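Local atomic coordinates of glutamate racemase (Campylobacter jejuni, PDB entry 3UHF), a protein that belongs to the Asp/Glu/hydantoin racemase family of two-domain alpha/beta enzymes and holds D-glutamic acid in the cleft between its domains in this model. Residues 61-66 / 72-77; 122-127 / 199-204; 250-255 / 260-265. All blocks are in the same frame, centred on the assembly; numbering follows the deposited sequence.

Interaction 1 (61-66 / 72-77); sequences VPYGVK and IKFCLE. With DGL (D-glutamic acid), chain C.
Tyr63 meets Phe74 at an in-between tilt that is neither a stack nor an edge-to-face pair: the ring planes stand at 50° and the centroids are 5.6 Å apart. Tyr63 CE1 comes up to the edge of the Phe74 ring, near its plane, with Phe74 CD2 3.6 Å away. Farther along the same tyrosine, Tyr63 OH lies 3.4 Å from Phe74 CB, so the phenol end touches the base of the phenylalanine side chain as well as its ring. This hydroxyl is hydrogen-bonded to a third residue, Asp57, which fixes the far end of the tyrosine. Cys75 SG comes loosely up to Tyr63 CE2, on the other side of CZ, at 4.4 Å. Arg60, just ahead of the loop, makes a cation-pi contact with Phe74.

The other end of Tyr63 serves the ligand. A cis peptide bond precedes Pro62, and just beyond it two successive amides point at the side-chain carboxylate of D-glutamic acid: Tyr63 N to OE1 of the ligand at 2.7 Å, nearly straight at 176°, and Gly64 N to OE2 at 2.8 Å, more bent at 140°. Each oxygen thus receives its own N-H. Pro62 CB packs against OE2 of the ligand, and Lys66 NZ makes a 2.9 Å hydrogen bond to Pro62 O, reaching back past the type I turn Tyr63-Lys66 to the residue before it. Loop 61-66, backed by helix 68-82, is one wall of the D-glutamic acid pocket in this member of the Asp/Glu/hydantoin racemase family.

Interaction 2 (122-127 / 199-204); sequences EATIKA and ALILAC. With DGL (D-glutamic acid), chain C.
Thr124 and Ile201 cross at about a right angle where helix 117-128 packs on strand 199-202, a helix-on-sheet contact inside an alpha/beta domain whose four parallel strands include this one. The threonine points toward the strand and presents its two branches to two different residues. Its OG1 comes to 3.2 Å from Ile201 CD1 and also lies close to CG1, while its methyl, CG2, faces the methyl of Ala199 at 4.1 Å.

Ile201 does not aim its CB straight at the helix. Its CG1 stands opposite the carbonyl carbon (chi1 -54°), and with the chain then running out extended (chi2 -177°) CD1 arrives against the threonine hydroxyl. That pairing of an oxygen with a methyl is no hydrogen bond; the polar partner of OG1 is Gly120 O, one turn back in the same helix, so the buried hydroxyl is satisfied by the backbone of its own helix and can sit against hydrocarbon. Ile135 and Ile225, from the strands flanking 199-202, also touch Thr124 and continue the apolar floor under the helix.

The outer face of the helix is different in character. Lys126 NZ bridges to Glu122 OE2 at 2.9 Å, using the anti lone pair of that oxygen, and has a second acid in Glu237; Glu122 also pairs with Arg238. This charged cluster joins helix 117-128 to helix 227-238.

At its other end the strand segment runs into the ligand pocket, through two successive inverse gamma turns centred on Leu202 and Ala203. There Cys204 SG, turned opposite its backbone N, comes to rest 3.6 Å from CB of D-glutamic acid.

Interaction 3 (250-255 / 260-265); sequences LHFYAS and SLKNTA
Phe252 is the first residue of 250-255 to touch 260-265, and it carries most of the contact. Its CB lies 3.8 Å from Lys262 CG, the two side chains crossing at a slant, while the far end of the ring reaches Ala265 CB, 3.6 Å from Phe252 CZ. With chi1 at -64° the ring stands opposite its own carbonyl carbon and leans along the helix toward Ala265. Leu37 and Leu40 of helix 37-45 touch the same phenylalanine.

Tyr253 points away, to meet Phe85, and it is its backbone that takes part: Tyr253 O is 3.5 Å from Leu261 CD2. Ala254 faces the helix again, its CB 3.9 Å from the same CD2. With Phe252 CB 4.3 Å from Leu261 CD2, this one methyl is shared by three consecutive residues. The segment axes approach to 8.6 Å at 137°: the edge strand of the five-stranded parallel sheet packs against the C-terminal helix that follows it.

Lys262 lends its aliphatic stem, and its NZ is salt-bridged to Glu259. No hydrogen bond crosses between the segments: cohesion here rests on dispersion and on the burial of hydrocarbon.

Interactions 1 and 2 approach D-glutamic acid from different domains: loop 61-66 grips its side-chain carboxylate, while the end of 199-204 reaches the ligand from the other domain. Their centres are 24 Å apart, on opposite sides of the chain's centre, and their nearest atoms come only to about 8 Å. Interaction 3 belongs to the five-stranded sheet on the same side as interaction 1, 18 Å away between centres; Asp57 connects the two, bonding to Tyr63 in one and Ser255 in the other. It stays back from the pocket, with the Leu261 side chain about 11 Å from the ligand, and its centre is 27 Å from that of interaction 2.

Interaction 1 (61-66 / 72-77)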
loop_
_atom_site.group_PDB
_atom_site.type_symbol
_atom_site.label_atom_id
_atom_site.label_comp_id
_atom_site.label_asym_id
_atom_site.label_seq_id
_atom_site.Cartn_x
_atom_site.Cartn_y
_atom_site.Cartn_z
ATOM N N VAL A 61 -10.669 -7.925 -7.840
ATOM C CA VAL A 61 -10.526 -7.371 -6.492
ATOM C C VAL A 61 -11.773 -7.770 -5.661
ATOM O O VAL A 61 -12.878 -7.889 -6.214
ATOM C CB VAL A 61 -10.365 -5.823 -6.593
ATOM C CG1 VAL A 61 -11.675 -5.163 -7.022
ATOM C CG2 VAL A 61 -9.822 -5.186 -5.290
ATOM N N PRO A 62 -11.613 -8.014 -4.347
ATOM C CA PRO A 62 -10.434 -7.924 -3.484
ATOM C C PRO A 62 -9.589 -9.189 -3.449
ATOM O O PRO A 62 -10.076 -10.275 -3.764
ATOM C CB PRO A 62 -11.057 -7.723 -2.100
ATOM C CG PRO A 62 -12.269 -8.603 -2.153
ATOM C CD PRO A 62 -12.810 -8.402 -3.568
ATOM N N TYR A 63 -8.338 -9.029 -3.034
ATOM C CA TYR A 63 -7.412 -10.141 -2.808
ATOM C C TYR A 63 -7.387 -10.528 -1.322
ATOM O O TYR A 63 -7.030 -11.653 -0.959
ATOM C CB TYR A 63 -5.975 -9.745 -3.217
ATOM C CG TYR A 63 -5.677 -9.608 -4.705
ATOM C CD1 TYR A 63 -6.681 -9.672 -5.660
ATOM C CD2 TYR A 63 -4.364 -9.423 -5.150
ATOM C CE1 TYR A 63 -6.387 -9.544 -7.021
ATOM C CE2 TYR A 63 -4.066 -9.292 -6.499
ATOM C CZ TYR A 63 -5.071 -9.353 -7.431
ATOM O OH TYR A 63 -4.768 -9.230 -8.776
ATOM N N GLY A 64 -7.778 -9.583 -0.473
ATOM C CA GLY A 64 -7.578 -9.695 0.963
ATOM C C GLY A 64 -8.376 -10.776 1.663
ATOM O O GLY A 64 -8.096 -11.101 2.808
ATOM N N VAL A 65 -9.376 -11.328 0.988
ATOM C CA VAL A 65 -10.158 -12.419 1.566
ATOM C C VAL A 65 -9.899 -13.738 0.844
ATOM O O VAL A 65 -10.584 -14.726 1.087
ATOM C CB VAL A 65 -11.667 -12.109 1.564
ATOM C CG1 VAL A 65 -11.971 -10.995 2.534
ATOM C CG2 VAL A 65 -12.144 -11.744 0.158
ATOM N N LYS A 66 -8.900 -13.753 -0.034
ATOM C CA LYS A 66 -8.616 -14.944 -0.822
ATOM C C LYS A 66 -7.316 -15.618 -0.371
ATOM O O LYS A 66 -6.667 -15.147 0.552
ATOM C CB LYS A 66 -8.618 -14.594 -2.310
ATOM C CG LYS A 66 -10.009 -14.142 -2.724
ATOM C CD LYS A 66 -10.074 -13.431 -4.052
ATOM C CE LYS A 66 -11.536 -13.031 -4.308
ATOM N NZ LYS A 66 -11.652 -12.040 -5.412
ATOM N N ILE A 72 -0.831 -15.147 -5.417
ATOM C CA ILE A 72 0.433 -15.253 -6.134
ATOM C C ILE A 72 0.195 -15.374 -7.637
ATOM O O ILE A 72 0.830 -14.687 -8.439
ATOM C CB ILE A 72 1.266 -16.426 -5.614
ATOM C CG1 ILE A 72 1.749 -16.120 -4.188
ATOM C CG2 ILE A 72 2.448 -16.693 -6.549
ATOM C CD1 ILE A 72 2.582 -17.235 -3.567
ATOM N N LYS A 73 -0.754 -16.223 -8.012
ATOM C CA LYS A 73 -1.083 -16.423 -9.412
ATOM C C LYS A 73 -1.482 -15.100 -10.059
ATOM O O LYS A 73 -0.971 -14.748 -11.117
ATOM C CB LYS A 73 -2.230 -17.435 -9.538
ATOM C CG LYS A 73 -2.735 -17.642 -10.953
ATOM C CD LYS A 73 -4.065 -18.398 -10.939
ATOM C CE LYS A 73 -4.597 -18.622 -12.353
ATOM N NZ LYS A 73 -5.947 -19.266 -12.358
ATOM N N PHE A 74 -2.391 -14.368 -9.415
ATOM C CA PHE A 74 -2.840 -13.079 -9.937
ATOM C C PHE A 74 -1.691 -12.056 -10.073
ATOM O O PHE A 74 -1.635 -11.299 -11.041
ATOM C CB PHE A 74 -3.949 -12.497 -9.052
ATOM C CG PHE A 74 -5.287 -13.214 -9.180
ATOM C CD1 PHE A 74 -5.459 -14.244 -10.099
ATOM C CD2 PHE A 74 -6.363 -12.849 -8.390
ATOM C CE1 PHE A 74 -6.678 -14.898 -10.224
ATOM C CE2 PHE A 74 -7.595 -13.504 -8.519
ATOM C CZ PHE A 74 -7.746 -14.524 -9.434
ATOM N N CYS A 75 -0.798 -12.019 -9.092
ATOM C CA CYS A 75 0.335 -11.090 -9.146
ATOM C C CYS A 75 1.286 -11.401 -10.299
ATOM O O CYS A 75 1.776 -10.492 -10.979
ATOM C CB CYS A 75 1.105 -11.090 -7.823
ATOM S SG CYS A 75 0.157 -10.371 -6.460
ATOM N N LEU A 76 1.562 -12.681 -10.513
ATOM C CA LEU A 76 2.421 -13.071 -11.630
ATOM C C LEU A 76 1.798 -12.682 -12.972
ATOM O O LEU A 76 2.510 -12.316 -13.902
ATOM C CB LEU A 76 2.759 -14.566 -11.582
ATOM C CG LEU A 76 3.770 -14.950 -10.493
ATOM C CD1 LEU A 76 3.897 -16.463 -10.369
ATOM C CD2 LEU A 76 5.136 -14.320 -10.770
ATOM N N GLU A 77 0.469 -12.746 -13.071
ATOM C CA GLU A 77 -0.196 -12.278 -14.277
ATOM C C GLU A 77 0.002 -10.777 -14.447
ATOM O O GLU A 77 0.167 -10.283 -15.562
ATOM C CB GLU A 77 -1.689 -12.615 -14.249
ATOM C CG GLU A 77 -1.983 -14.105 -14.202
ATOM C CD GLU A 77 -3.477 -14.396 -14.250
ATOM O OE1 GLU A 77 -4.258 -13.423 -14.289
ATOM O OE2 GLU A 77 -3.861 -15.586 -14.262
HETATM N N DGL C . -5.110 -3.678 -1.841
HETATM C CA DGL C . -5.471 -4.514 -0.692
HETATM C C DGL C . -4.460 -4.330 0.429
HETATM O O DGL C . -3.731 -3.329 0.473
HETATM C CB DGL C . -6.863 -4.157 -0.172
HETATM C CG DGL C . -7.985 -4.552 -1.131
HETATM C CD DGL C . -7.975 -6.044 -1.387
HETATM O OE1 DGL C . -7.531 -6.461 -2.481
HETATM O OE2 DGL C . -8.373 -6.801 -0.475
HETATM O OXT DGL C . -4.385 -5.163 1.323
#

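Interaction 2 (122-127 / 199-204)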
loop_
_atom_site.group_PDB
_atom_site.type_symbol
_atom_site.label_atom_id
_atom_site.label_comp_id
_atom_site.label_asym_id
_atom_site.label_seq_id
_atom_site.Cartn_x
_atom_site.Cartn_y
_atom_site.Cartn_z
ATOM N N GLU A 122 9.830 -0.340 8.796
ATOM C CA GLU A 122 10.900 0.640 8.971
ATOM C C GLU A 122 10.349 1.982 9.472
ATOM O O GLU A 122 10.911 2.587 10.384
ATOM C CB GLU A 122 11.668 0.855 7.658
ATOM C CG GLU A 122 12.579 2.085 7.697
ATOM C CD GLU A 122 13.331 2.320 6.405
ATOM O OE1 GLU A 122 13.548 1.352 5.639
ATOM O OE2 GLU A 122 13.710 3.484 6.167
ATOM N N ALA A 123 9.245 2.438 8.877
ATOM C CA ALA A 123 8.648 3.715 9.271
ATOM C C ALA A 123 8.149 3.692 10.717
ATOM O O ALA A 123 8.252 4.695 11.446
ATOM C CB ALA A 123 7.508 4.085 8.317
ATOM N N THR A 124 7.629 2.542 11.138
ATOM C CA THR A 124 7.134 2.373 12.503
ATOM C C THR A 124 8.277 2.441 13.515
ATOM O O THR A 124 8.167 3.104 14.549
ATOM C CB THR A 124 6.375 1.030 12.666
ATOM O OG1 THR A 124 5.326 0.952 11.693
ATOM C CG2 THR A 124 5.767 0.895 14.064
ATOM N N ILE A 125 9.379 1.759 13.213
ATOM C CA ILE A 125 10.565 1.820 14.065
ATOM C C ILE A 125 11.128 3.246 14.163
ATOM O O ILE A 125 11.492 3.707 15.247
ATOM C CB ILE A 125 11.642 0.830 13.577
ATOM C CG1 ILE A 125 11.135 -0.608 13.765
ATOM C CG2 ILE A 125 12.959 1.062 14.317
ATOM C CD1 ILE A 125 12.046 -1.665 13.168
ATOM N N LYS A 126 11.177 3.962 13.045
ATOM C CA LYS A 126 11.627 5.351 13.087
ATOM C C LYS A 126 10.705 6.227 13.939
ATOM O O LYS A 126 11.171 7.117 14.651
ATOM C CB LYS A 126 11.699 5.945 11.690
ATOM C CG LYS A 126 12.853 5.453 10.822
ATOM C CD LYS A 126 12.833 6.244 9.513
ATOM C CE LYS A 126 13.814 5.709 8.488
ATOM N NZ LYS A 126 13.462 6.234 7.138
ATOM N N ALA A 127 9.401 5.975 13.855
ATOM C CA ALA A 127 8.422 6.786 14.564
ATOM C C ALA A 127 8.448 6.519 16.071
ATOM O O ALA A 127 8.286 7.438 16.871
ATOM C CB ALA A 127 7.018 6.533 14.009
ATOM N N ALA A 199 1.475 3.314 17.991
ATOM C CA ALA A 199 1.485 3.416 16.535
ATOM C C ALA A 199 0.425 2.513 15.918
ATOM O O ALA A 199 0.251 1.370 16.335
ATOM C CB ALA A 199 2.848 3.065 15.973
ATOM N N LEU A 200 -0.267 3.033 14.911
ATOM C CA LEU A 200 -1.251 2.233 14.167
ATOM C C LEU A 200 -0.744 2.094 12.740
ATOM O O LEU A 200 -0.633 3.090 12.014
ATOM C CB LEU A 200 -2.595 2.951 14.169
ATOM C CG LEU A 200 -3.723 2.328 13.337
ATOM C CD1 LEU A 200 -4.066 0.952 13.865
ATOM C CD2 LEU A 200 -4.939 3.238 13.374
ATOM N N ILE A 201 -0.383 0.880 12.339
ATOM C CA ILE A 201 0.077 0.696 10.975
ATOM C C ILE A 201 -1.133 0.523 10.056
ATOM O O ILE A 201 -1.918 -0.423 10.206
ATOM C CB ILE A 201 1.032 -0.500 10.810
ATOM C CG1 ILE A 201 2.217 -0.381 11.790
ATOM C CG2 ILE A 201 1.554 -0.517 9.384
ATOM C CD1 ILE A 201 3.267 -1.490 11.639
ATOM N N LEU A 202 -1.287 1.443 9.112
ATOM C CA LEU A 202 -2.377 1.344 8.145
ATOM C C LEU A 202 -1.952 0.370 7.051
ATOM O O LEU A 202 -1.567 0.779 5.945
ATOM C CB LEU A 202 -2.671 2.720 7.553
ATOM C CG LEU A 202 -3.027 3.804 8.577
ATOM C CD1 LEU A 202 -3.230 5.135 7.885
ATOM C CD2 LEU A 202 -4.286 3.428 9.361
ATOM N N ALA A 203 -1.990 -0.919 7.379
ATOM C CA ALA A 203 -1.385 -1.938 6.530
ATOM C C ALA A 203 -2.345 -2.421 5.451
ATOM O O ALA A 203 -2.484 -3.632 5.221
ATOM C CB ALA A 203 -0.902 -3.120 7.391
ATOM N N CYS A 204 -2.982 -1.469 4.772
ATOM C CA CYS A 204 -3.919 -1.778 3.691
ATOM C C CYS A 204 -4.087 -0.509 2.862
ATOM O O CYS A 204 -4.187 0.595 3.420
ATOM C CB CYS A 204 -5.261 -2.217 4.266
ATOM S SG CYS A 204 -6.571 -2.506 3.026
HETATM N N DGL C . -5.110 -3.678 -1.841
HETATM C CA DGL C . -5.471 -4.514 -0.692
HETATM C C DGL C . -4.460 -4.330 0.429
HETATM O O DGL C . -3.731 -3.329 0.473
HETATM C CB DGL C . -6.863 -4.157 -0.172
HETATM C CG DGL C . -7.985 -4.552 -1.131
HETATM C CD DGL C . -7.975 -6.044 -1.387
HETATM O OE1 DGL C . -7.531 -6.461 -2.481
HETATM O OE2 DGL C . -8.373 -6.801 -0.475
HETATM O OXT DGL C . -4.385 -5.163 1.323
#

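Interaction 3 (250-255 / 260-265)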
loop_
_atom_site.group_PDB
_atom_site.type_symbol
_atom_site.label_atom_id
_atom_site.label_comp_id
_atom_site.label_asym_id
_atom_site.label_seq_id
_atom_site.Cartn_x
_atom_site.Cartn_y
_atom_site.Cartn_z
ATOM N N LEU A 250 1.231 10.238 -15.768
ATOM C CA LEU A 250 0.521 9.097 -15.205
ATOM C C LEU A 250 -0.254 8.360 -16.290
ATOM O O LEU A 250 -0.873 8.986 -17.150
ATOM C CB LEU A 250 -0.452 9.555 -14.113
ATOM C CG LEU A 250 0.103 10.290 -12.891
ATOM C CD1 LEU A 250 -1.020 10.595 -11.905
ATOM C CD2 LEU A 250 1.176 9.460 -12.230
ATOM N N HIS A 251 -0.212 7.032 -16.250
ATOM C CA HIS A 251 -1.030 6.210 -17.136
ATOM C C HIS A 251 -1.769 5.190 -16.292
ATOM O O HIS A 251 -1.166 4.537 -15.440
ATOM C CB HIS A 251 -0.169 5.487 -18.166
ATOM C CG HIS A 251 0.563 6.408 -19.090
ATOM N ND1 HIS A 251 -0.068 7.106 -20.097
ATOM C CD2 HIS A 251 1.869 6.754 -19.155
ATOM C CE1 HIS A 251 0.821 7.838 -20.745
ATOM N NE2 HIS A 251 2.004 7.641 -20.194
ATOM N N PHE A 252 -3.072 5.057 -16.531
ATOM C CA PHE A 252 -3.906 4.148 -15.754
ATOM C C PHE A 252 -4.418 2.994 -16.598
ATOM O O PHE A 252 -4.934 3.199 -17.698
ATOM C CB PHE A 252 -5.087 4.914 -15.156
ATOM C CG PHE A 252 -4.675 5.955 -14.166
ATOM C CD1 PHE A 252 -4.504 7.276 -14.557
ATOM C CD2 PHE A 252 -4.448 5.610 -12.841
ATOM C CE1 PHE A 252 -4.113 8.237 -13.640
ATOM C CE2 PHE A 252 -4.052 6.568 -11.918
ATOM C CZ PHE A 252 -3.879 7.882 -12.323
ATOM N N TYR A 253 -4.276 1.785 -16.071
ATOM C CA TYR A 253 -4.858 0.598 -16.684
ATOM C C TYR A 253 -5.619 -0.212 -15.646
ATOM O O TYR A 253 -5.286 -0.186 -14.465
ATOM C CB TYR A 253 -3.768 -0.259 -17.314
ATOM C CG TYR A 253 -3.004 0.453 -18.407
ATOM C CD1 TYR A 253 -3.409 0.363 -19.734
ATOM C CD2 TYR A 253 -1.878 1.211 -18.116
ATOM C CE1 TYR A 253 -2.710 1.012 -20.740
ATOM C CE2 TYR A 253 -1.168 1.864 -19.119
ATOM C CZ TYR A 253 -1.588 1.761 -20.424
ATOM O OH TYR A 253 -0.884 2.404 -21.422
ATOM N N ALA A 254 -6.653 -0.926 -16.081
ATOM C CA ALA A 254 -7.395 -1.759 -15.155
ATOM C C ALA A 254 -7.992 -2.944 -15.887
ATOM O O ALA A 254 -8.278 -2.862 -17.087
ATOM C CB ALA A 254 -8.496 -0.950 -14.454
ATOM N N SER A 255 -8.191 -4.041 -15.168
ATOM C CA SER A 255 -8.756 -5.235 -15.788
ATOM C C SER A 255 -10.270 -5.121 -15.984
ATOM O O SER A 255 -10.890 -5.993 -16.598
ATOM C CB SER A 255 -8.390 -6.485 -14.994
ATOM O OG SER A 255 -8.772 -6.359 -13.637
ATOM N N SER A 260 -13.696 4.310 -14.506
ATOM C CA SER A 260 -14.036 4.478 -13.102
ATOM C C SER A 260 -12.764 4.646 -12.266
ATOM O O SER A 260 -12.722 5.444 -11.327
ATOM C CB SER A 260 -14.845 3.282 -12.597
ATOM O OG SER A 260 -15.094 3.384 -11.207
ATOM N N LEU A 261 -11.729 3.888 -12.613
ATOM C CA LEU A 261 -10.449 3.982 -11.910
ATOM C C LEU A 261 -9.843 5.370 -12.087
ATOM O O LEU A 261 -9.402 5.987 -11.116
ATOM C CB LEU A 261 -9.463 2.923 -12.407
ATOM C CG LEU A 261 -8.014 3.122 -11.926
ATOM C CD1 LEU A 261 -7.941 3.087 -10.415
ATOM C CD2 LEU A 261 -7.091 2.088 -12.533
ATOM N N LYS A 262 -9.822 5.854 -13.325
ATOM C CA LYS A 262 -9.298 7.183 -13.618
ATOM C C LYS A 262 -10.078 8.257 -12.863
ATOM O O LYS A 262 -9.491 9.199 -12.335
ATOM C CB LYS A 262 -9.342 7.464 -15.123
ATOM C CG LYS A 262 -8.419 6.579 -15.943
ATOM C CD LYS A 262 -8.608 6.829 -17.438
ATOM C CE LYS A 262 -7.703 5.935 -18.270
ATOM N NZ LYS A 262 -7.978 6.046 -19.733
ATOM N N ASN A 263 -11.400 8.106 -12.818
ATOM C CA ASN A 263 -12.251 9.058 -12.117
ATOM C C ASN A 263 -11.896 9.150 -10.643
ATOM O O ASN A 263 -11.760 10.245 -10.096
ATOM C CB ASN A 263 -13.726 8.689 -12.273
ATOM C CG ASN A 263 -14.642 9.611 -11.490
ATOM O OD1 ASN A 263 -14.876 10.754 -11.883
ATOM N ND2 ASN A 263 -15.171 9.117 -10.378
ATOM N N THR A 264 -11.746 7.992 -10.007
ATOM C CA THR A 264 -11.359 7.935 -8.602
ATOM C C THR A 264 -9.986 8.577 -8.412
ATOM O O THR A 264 -9.755 9.317 -7.451
ATOM C CB THR A 264 -11.320 6.481 -8.081
ATOM O OG1 THR A 264 -12.608 5.878 -8.257
ATOM C CG2 THR A 264 -10.951 6.445 -6.604
ATOM N N ALA A 265 -9.079 8.303 -9.342
ATOM C CA ALA A 265 -7.735 8.869 -9.272
ATOM C C ALA A 265 -7.760 10.395 -9.378
ATOM O O ALA A 265 -7.020 11.090 -8.670
ATOM C CB ALA A 265 -6.845 8.263 -10.349
#